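Local coordinates for protein D,D-dipeptidase/D,D-carboxypeptidase (PDB 4MUQ) that probably acts as a zinc-dependent D,D-peptidase in vancomycin resistance, cleaving D-Ala-D-Ala dipeptides and peptidoglycan precursors that end in D-Ala, at residues Asp29-Arg41 / Leu46-Ile58. Numbering follows the deposited sequence. Where two conformers were deposited one is given.
Sequences DNNVKGLVPADIR and LMKRDVANVLQLI. With PE3 (3,6,9,12,15,18,21,24,27,30,33,36,39-tridecaoxahentetracontane-1,41-diol), chain K.
Val36 and Met47 pair through two backbone hydrogen bonds, Val36 N to Met47 O at 2.9 Å and Met47 N to Val36 O likewise. Gly34 O takes the N-H of Arg49 at the start of the helix (2.8 Å), and Lys33 O receives Lys48 NZ almost head-on (C=O...N 165°), the lysine chain doubling back through its last two torsions. Val36 leans on the first helical turn with both methyls: CG1 sits over one face of the Arg49 guanidinium, toward its rim, 3.5 Å from NH2, while CG2 rests against Ala52 CB. On the helix flank Gln56, bent at chi2 (-63°), donates from NE2 to Asp39 OD1 at 2.8 Å, on its anti side but tilted 26° out of the carboxylate plane, and, over a longer 3.2 Å, to Ala38 O. Arg41 fixes that carboxylate side-on with NE and NH2, and its backbone N closes an Asx turn on OD2. A water joins Ala38 O, Ala52 O and Gln56 NE2. Ala38 CB touches Met47 CG (4.1 Å), and the Met47 side chain lies about 6 Å from that of the zinc ligand His108. Strands 35-39 and 45-48 form a two-stranded antiparallel hairpin running into helix 49-62 of this Hedgehog/DD-peptidase fold.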
ATOM      1  N   ASP A  29       5.138 -11.518   8.542  1.00 31.26           N
ATOM      2  CA  ASP A  29       6.574 -11.395   8.348  1.00 46.63           C
ATOM      3  C   ASP A  29       6.997  -9.966   8.655  1.00 41.07           C
ATOM      4  O   ASP A  29       6.601  -9.027   7.961  1.00 52.85           O
ATOM      5  CB  ASP A  29       6.971 -11.784   6.922  1.00 47.78           C
ATOM      6  CG  ASP A  29       8.456 -11.575   6.649  1.00 45.55           C
ATOM      7  OD1 ASP A  29       9.261 -12.471   6.986  1.00 59.53           O
ATOM      8  OD2 ASP A  29       8.815 -10.514   6.092  1.00 55.92           O
ATOM      9  N   ASN A  30       7.789  -9.811   9.711  1.00 40.94           N
ATOM     10  CA  ASN A  30       8.252  -8.499  10.148  1.00 49.02           C
ATOM     11  C   ASN A  30       9.517  -8.080   9.415  1.00 53.25           C
ATOM     12  O   ASN A  30       9.936  -6.921   9.480  1.00 48.79           O
ATOM     13  CB  ASN A  30       8.506  -8.501  11.661  1.00 41.94           C
ATOM     14  CG  ASN A  30       9.401  -9.657  12.113  1.00 47.38           C
ATOM     15  OD1 ASN A  30      10.145 -10.242  11.321  1.00 56.67           O
ATOM     16  ND2 ASN A  30       9.328  -9.987  13.397  1.00 48.47           N
ATOM     17  N   ASN A  31      10.108  -9.037   8.708  1.00 39.54           N
ATOM     18  CA  ASN A  31      11.441  -8.885   8.145  1.00 51.25           C
ATOM     19  C   ASN A  31      11.487  -8.014   6.896  1.00 47.25           C
ATOM     20  O   ASN A  31      12.022  -8.425   5.864  1.00 51.07           O
ATOM     21  CB  ASN A  31      12.036 -10.263   7.846  1.00 46.82           C
ATOM     22  CG  ASN A  31      13.542 -10.228   7.689  1.00 54.72           C
ATOM     23  OD1 ASN A  31      14.201  -9.293   8.143  1.00 62.88           O
ATOM     24  ND2 ASN A  31      14.096 -11.250   7.048  1.00 55.62           N
ATOM     25  N   VAL A  32      10.925  -6.813   6.994  1.00 29.20           N
ATOM     26  CA  VAL A  32      11.029  -5.824   5.931  1.00 27.10           C
ATOM     27  C   VAL A  32      12.483  -5.457   5.743  1.00 28.59           C
ATOM     28  O   VAL A  32      13.185  -5.170   6.713  1.00 54.07           O
ATOM     29  CB  VAL A  32      10.284  -4.511   6.283  1.00 31.59           C
ATOM     30  CG1 VAL A  32      10.326  -3.544   5.114  1.00 26.55           C
ATOM     31  CG2 VAL A  32       8.855  -4.796   6.661  1.00 37.24           C
ATOM     32  N   LYS A  33      12.943  -5.474   4.499  1.00 38.13           N
ATOM     33  CA  LYS A  33      14.257  -4.925   4.197  1.00 50.61           C
ATOM     34  C   LYS A  33      14.219  -4.017   2.975  1.00 31.88           C
ATOM     35  O   LYS A  33      13.174  -3.841   2.344  1.00 37.78           O
ATOM     36  CB  LYS A  33      15.317  -6.025   4.061  1.00 53.77           C
ATOM     37  CG  LYS A  33      15.635  -6.700   5.389  1.00 45.33           C
ATOM     38  CD  LYS A  33      16.845  -7.608   5.311  1.00 52.91           C
ATOM     39  CE  LYS A  33      16.553  -8.934   5.999  1.00 45.27           C
ATOM     40  NZ  LYS A  33      17.748  -9.821   6.070  1.00 47.36           N
ATOM     41  N   GLY A  34      15.363  -3.428   2.653  1.00 28.70           N
ATOM     42  CA  GLY A  34      15.418  -2.441   1.598  1.00 26.26           C
ATOM     43  C   GLY A  34      14.823  -1.119   2.053  1.00 25.03           C
ATOM     44  O   GLY A  34      14.383  -0.325   1.224  1.00 29.01           O
ATOM     45  N   LEU A  35      14.814  -0.878   3.364  1.00 17.84           N
ATOM     46  CA  LEU A  35      14.326   0.394   3.893  1.00 15.79           C
ATOM     47  C   LEU A  35      15.389   1.445   3.699  1.00 20.64           C
ATOM     48  O   LEU A  35      16.574   1.197   3.957  1.00 22.82           O
ATOM     49  CB  LEU A  35      13.981   0.287   5.381  1.00 17.28           C
ATOM     50  CG  LEU A  35      12.758  -0.558   5.710  1.00 12.94           C
ATOM     51  CD1 LEU A  35      12.589  -0.711   7.219  1.00 16.39           C
ATOM     52  CD2 LEU A  35      11.497   0.053   5.101  1.00 16.23           C
ATOM     53  N   VAL A  36      14.970   2.612   3.220  1.00 17.50           N
ATOM     54  CA  VAL A  36      15.874   3.741   3.050  1.00 17.32           C
ATOM     55  C   VAL A  36      15.147   5.011   3.468  1.00 16.09           C
ATOM     56  O   VAL A  36      13.923   5.039   3.499  1.00 14.21           O
ATOM     57  CB  VAL A  36      16.354   3.900   1.584  1.00 21.41           C
ATOM     58  CG1 VAL A  36      17.109   2.656   1.104  1.00 22.16           C
ATOM     59  CG2 VAL A  36      15.193   4.214   0.672  1.00 18.51           C
ATOM     60  N   PRO A  37      15.905   6.067   3.805  1.00 17.54           N
ATOM     61  CA  PRO A  37      15.241   7.337   4.111  1.00 15.95           C
ATOM     62  C   PRO A  37      14.475   7.832   2.898  1.00 15.19           C
ATOM     63  O   PRO A  37      15.002   7.789   1.787  1.00 22.65           O
ATOM     64  CB  PRO A  37      16.412   8.277   4.416  1.00 18.40           C
ATOM     65  CG  PRO A  37      17.507   7.373   4.884  1.00 21.19           C
ATOM     66  CD  PRO A  37      17.359   6.131   4.044  1.00 20.72           C
ATOM     67  N   ALA A  38      13.263   8.322   3.113  1.00 17.16           N
ATOM     68  CA  ALA A  38      12.426   8.766   2.005  1.00 20.70           C
ATOM     69  C   ALA A  38      13.001  10.000   1.332  1.00 16.29           C
ATOM     70  O   ALA A  38      12.862  10.178   0.125  1.00 17.91           O
ATOM     71  CB  ALA A  38      11.019   9.041   2.479  1.00 35.31           C
ATOM     72  N   ASP A  39      13.661  10.847   2.117  1.00 16.24           N
ATOM     73  CA  ASP A  39      14.169  12.116   1.620  1.00 16.79           C
ATOM     74  C   ASP A  39      15.324  12.556   2.509  1.00 17.13           C
ATOM     75  O   ASP A  39      15.280  12.338   3.724  1.00 19.97           O
ATOM     76  CB  ASP A  39      13.041  13.160   1.644  1.00 19.53           C
ATOM     77  CG  ASP A  39      13.390  14.422   0.872  1.00 24.21           C
ATOM     78  OD1 ASP A  39      12.846  14.616  -0.237  1.00 22.35           O
ATOM     79  OD2 ASP A  39      14.215  15.224   1.357  1.00 26.04           O
ATOM     80  N   ILE A  40      16.341  13.158   1.894  1.00 18.65           N
ATOM     81  CA  ILE A  40      17.492  13.773   2.579  1.00 19.69           C
ATOM     82  C   ILE A  40      17.054  14.735   3.687  1.00 19.26           C
ATOM     83  O   ILE A  40      17.743  14.899   4.706  1.00 19.53           O
ATOM     84  CB  ILE A  40      18.374  14.553   1.538  1.00 21.57           C
ATOM     85  CG1 ILE A  40      19.208  13.600   0.683  1.00 29.26           C
ATOM     86  CG2 ILE A  40      19.264  15.600   2.192  1.00 23.27           C
ATOM     87  CD1 ILE A  40      19.589  12.325   1.392  1.00 37.66           C
ATOM     88  N   ARG A  41      15.912  15.375   3.478  1.00 18.70           N
ATOM     89  CA  ARG A  41      15.408  16.369   4.416  1.00 18.45           C
ATOM     90  C   ARG A  41      14.751  15.730   5.629  1.00 18.06           C
ATOM     91  O   ARG A  41      14.534  16.394   6.643  1.00 21.72           O
ATOM     92  CB  ARG A  41      14.433  17.320   3.709  1.00 18.60           C
ATOM     93  CG  ARG A  41      15.115  18.258   2.719  1.00 20.54           C
ATOM     94  CD  ARG A  41      14.122  18.861   1.717  1.00 21.90           C
ATOM     95  NE  ARG A  41      13.721  17.893   0.699  1.00 23.52           N
ATOM     96  CZ  ARG A  41      13.039  18.203  -0.399  1.00 21.21           C
ATOM     97  NH1 ARG A  41      12.690  19.467  -0.630  1.00 23.85           N
ATOM     98  NH2 ARG A  41      12.718  17.258  -1.273  1.00 27.65           N
ATOM     99  N   LEU A  46      11.699   6.358   7.153  1.00 13.33           N
ATOM    100  CA  LEU A  46      12.126   5.333   6.201  1.00 13.33           C
ATOM    101  C   LEU A  46      10.955   4.776   5.428  1.00 11.23           C
ATOM    102  O   LEU A  46       9.824   4.788   5.908  1.00 10.76           O
ATOM    103  CB  LEU A  46      12.804   4.184   6.946  1.00 13.46           C
ATOM    104  CG  LEU A  46      13.890   4.549   7.949  1.00 14.52           C
ATOM    105  CD1 LEU A  46      14.440   3.287   8.602  1.00 17.12           C
ATOM    106  CD2 LEU A  46      15.007   5.330   7.263  1.00 20.03           C
ATOM    107  N   MET A  47      11.229   4.319   4.202  1.00 10.91           N
ATOM    108  CA  MET A  47      10.251   3.623   3.365  0.59 10.83           C
ATOM    109  C   MET A  47      10.989   2.555   2.582  1.00 11.82           C
ATOM    110  O   MET A  47      12.210   2.618   2.445  1.00 12.55           O
ATOM    111  CB  MET A  47       9.598   4.577   2.359  0.59 11.56           C
ATOM    112  CG  MET A  47       8.730   5.660   2.965  0.59  9.99           C
ATOM    113  SD  MET A  47       7.279   5.029   3.793  0.59 10.74           S
ATOM    114  CE  MET A  47       6.283   4.511   2.392  0.59  9.74           C
ATOM    115  N   LYS A  48      10.255   1.592   2.037  1.00 12.19           N
ATOM    116  CA  LYS A  48      10.892   0.678   1.097  1.00 13.76           C
ATOM    117  C   LYS A  48      11.472   1.500  -0.059  1.00 15.28           C
ATOM    118  O   LYS A  48      10.854   2.486  -0.508  1.00 13.15           O
ATOM    119  CB  LYS A  48       9.904  -0.364   0.568  1.00 14.67           C
ATOM    120  CG  LYS A  48       9.502  -1.428   1.590  1.00 22.22           C
ATOM    121  CD  LYS A  48       8.861  -2.633   0.917  1.00 38.38           C
ATOM    122  CE  LYS A  48       9.847  -3.358   0.006  1.00 37.83           C
ATOM    123  NZ  LYS A  48      10.843  -4.169   0.774  1.00 38.75           N
ATOM    124  N   ARG A  49      12.655   1.101  -0.526  1.00 18.06           N
ATOM    125  CA  ARG A  49      13.416   1.861  -1.512  1.00 18.08           C
ATOM    126  C   ARG A  49      12.605   2.229  -2.754  1.00 16.47           C
ATOM    127  O   ARG A  49      12.591   3.392  -3.171  1.00 20.11           O
ATOM    128  CB  ARG A  49      14.675   1.087  -1.923  1.00 20.80           C
ATOM    129  CG  ARG A  49      15.547   1.804  -2.960  1.00 25.05           C
ATOM    130  CD  ARG A  49      16.782   0.985  -3.337  1.00 32.03           C
ATOM    131  NE  ARG A  49      17.874   1.142  -2.375  1.00 49.35           N
ATOM    132  CZ  ARG A  49      18.187   0.254  -1.434  1.00 46.80           C
ATOM    133  NH1 ARG A  49      17.493  -0.873  -1.316  1.00 41.32           N
ATOM    134  NH2 ARG A  49      19.203   0.492  -0.608  1.00 44.06           N
ATOM    135  N   ASP A  50      11.933   1.255  -3.355  1.00 21.85           N
ATOM    136  CA  ASP A  50      11.183   1.536  -4.574  1.00 22.93           C
ATOM    137  C   ASP A  50      10.013   2.483  -4.306  1.00 17.58           C
ATOM    138  O   ASP A  50       9.670   3.311  -5.151  1.00 20.78           O
ATOM    139  CB  ASP A  50      10.739   0.239  -5.258  1.00 24.28           C
ATOM    140  CG  ASP A  50      11.917  -0.601  -5.729  1.00 38.12           C
ATOM    141  OD1 ASP A  50      12.984  -0.018  -6.029  1.00 38.64           O
ATOM    142  OD2 ASP A  50      11.777  -1.841  -5.788  1.00 52.71           O
ATOM    143  N   VAL A  51       9.437   2.391  -3.113  1.00 15.69           N
ATOM    144  CA  VAL A  51       8.351   3.278  -2.705  1.00 14.08           C
ATOM    145  C   VAL A  51       8.846   4.729  -2.488  1.00 17.05           C
ATOM    146  O   VAL A  51       8.188   5.700  -2.891  1.00 15.88           O
ATOM    147  CB  VAL A  51       7.648   2.741  -1.444  1.00 16.82           C
ATOM    148  CG1 VAL A  51       6.474   3.609  -1.090  1.00 20.15           C
ATOM    149  CG2 VAL A  51       7.182   1.301  -1.671  1.00 18.74           C
ATOM    150  N   ALA A  52      10.002   4.880  -1.845  1.00 13.69           N
ATOM    151  CA  ALA A  52      10.625   6.194  -1.691  1.00 14.81           C
ATOM    152  C   ALA A  52      10.878   6.807  -3.063  1.00 15.39           C
ATOM    153  O   ALA A  52      10.657   7.998  -3.276  1.00 13.97           O
ATOM    154  CB  ALA A  52      11.926   6.076  -0.905  1.00 14.50           C
ATOM    155  N   ASN A  53      11.322   5.992  -4.013  1.00 14.00           N
ATOM    156  CA  ASN A  53      11.568   6.509  -5.349  1.00 14.15           C
ATOM    157  C   ASN A  53      10.291   7.005  -6.018  1.00 14.80           C
ATOM    158  O   ASN A  53      10.293   8.056  -6.658  1.00 15.95           O
ATOM    159  CB  ASN A  53      12.299   5.476  -6.205  1.00 14.62           C
ATOM    160  CG  ASN A  53      13.722   5.246  -5.732  1.00 26.92           C
ATOM    161  OD1 ASN A  53      14.298   6.091  -5.041  1.00 24.65           O
ATOM    162  ND2 ASN A  53      14.297   4.103  -6.095  1.00 28.49           N
ATOM    163  N   VAL A  54       9.197   6.266  -5.846  1.00 14.46           N
ATOM    164  CA  VAL A  54       7.928   6.666  -6.432  1.00 15.06           C
ATOM    165  C   VAL A  54       7.422   7.971  -5.814  1.00 15.27           C
ATOM    166  O   VAL A  54       6.922   8.858  -6.516  1.00 14.56           O
ATOM    167  CB  VAL A  54       6.886   5.538  -6.280  1.00 15.83           C
ATOM    168  CG1 VAL A  54       5.487   6.051  -6.546  1.00 26.81           C
ATOM    169  CG2 VAL A  54       7.220   4.387  -7.222  1.00 18.90           C
ATOM    170  N   LEU A  55       7.580   8.094  -4.497  1.00 14.57           N
ATOM    171  CA  LEU A  55       7.155   9.299  -3.801  1.00 15.40           C
ATOM    172  C   LEU A  55       7.882  10.503  -4.388  1.00 15.47           C
ATOM    173  O   LEU A  55       7.264  11.528  -4.667  1.00 15.93           O
ATOM    174  CB  LEU A  55       7.454   9.182  -2.306  1.00 15.79           C
ATOM    175  CG  LEU A  55       6.695  10.156  -1.411  1.00 28.16           C
ATOM    176  CD1 LEU A  55       5.199   9.868  -1.485  1.00 27.38           C
ATOM    177  CD2 LEU A  55       7.205  10.062   0.024  1.00 28.97           C
ATOM    178  N   GLN A  56       9.190  10.380  -4.603  1.00 15.03           N
ATOM    179  CA  GLN A  56       9.946  11.465  -5.216  1.00 17.85           C
ATOM    180  C   GLN A  56       9.418  11.817  -6.605  1.00 17.53           C
ATOM    181  O   GLN A  56       9.330  12.997  -6.955  1.00 18.52           O
ATOM    182  CB  GLN A  56      11.442  11.135  -5.281  1.00 18.37           C
ATOM    183  CG  GLN A  56      12.130  11.122  -3.920  1.00 17.60           C
ATOM    184  CD  GLN A  56      12.100  12.479  -3.236  1.00 21.35           C
ATOM    185  OE1 GLN A  56      12.114  13.523  -3.896  1.00 21.55           O
ATOM    186  NE2 GLN A  56      12.057  12.470  -1.911  1.00 21.08           N
ATOM    187  N   LEU A  57       9.066  10.808  -7.401  1.00 16.61           N
ATOM    188  CA  LEU A  57       8.492  11.059  -8.721  1.00 17.77           C
ATOM    189  C   LEU A  57       7.194  11.871  -8.633  1.00 18.49           C
ATOM    190  O   LEU A  57       6.970  12.778  -9.435  1.00 18.55           O
ATOM    191  CB  LEU A  57       8.239   9.742  -9.469  1.00 19.46           C
ATOM    192  CG  LEU A  57       9.451   8.935  -9.931  1.00 21.03           C
ATOM    193  CD1 LEU A  57       9.000   7.621 -10.545  1.00 22.15           C
ATOM    194  CD2 LEU A  57      10.281   9.720 -10.936  1.00 26.00           C
ATOM    195  N   ILE A  58       6.339  11.554  -7.665  1.00 17.98           N
ATOM    196  CA  ILE A  58       5.085  12.292  -7.533  1.00 18.46           C
ATOM    197  C   ILE A  58       5.342  13.736  -7.110  1.00 17.96           C
ATOM    198  O   ILE A  58       4.748  14.659  -7.666  1.00 18.86           O
ATOM    199  CB  ILE A  58       4.110  11.625  -6.543  1.00 16.83           C
ATOM    200  CG1 ILE A  58       3.812  10.185  -6.951  1.00 18.55           C
ATOM    201  CG2 ILE A  58       2.807  12.390  -6.506  1.00 19.99           C
ATOM    202  CD1 ILE A  58       3.111   9.380  -5.866  1.00 19.59           C
TER
HETATM  203  O43 PE3 K 310      18.865  -3.298   0.992  1.00 53.12           O
HETATM  204  C42 PE3 K 310      19.569  -4.407   1.564  1.00 52.70           C
HETATM  205  C41 PE3 K 310      19.725  -4.209   3.076  1.00 52.19           C
HETATM  206  O40 PE3 K 310      18.407  -4.109   3.644  1.00 51.78           O
HETATM  207  C39 PE3 K 310      18.352  -3.954   5.084  1.00 51.70           C
HETATM  208  C38 PE3 K 310      18.988  -2.740   5.781  1.00 51.88           C
HETATM  209  O37 PE3 K 310      20.407  -2.611   5.606  1.00 52.23           O
HETATM  210  O   HOH W   1      10.609   9.816  -1.247  1.00 30.65           O
HETATM  211  O   HOH W   2      11.126  15.981  -3.314  1.00 37.41           O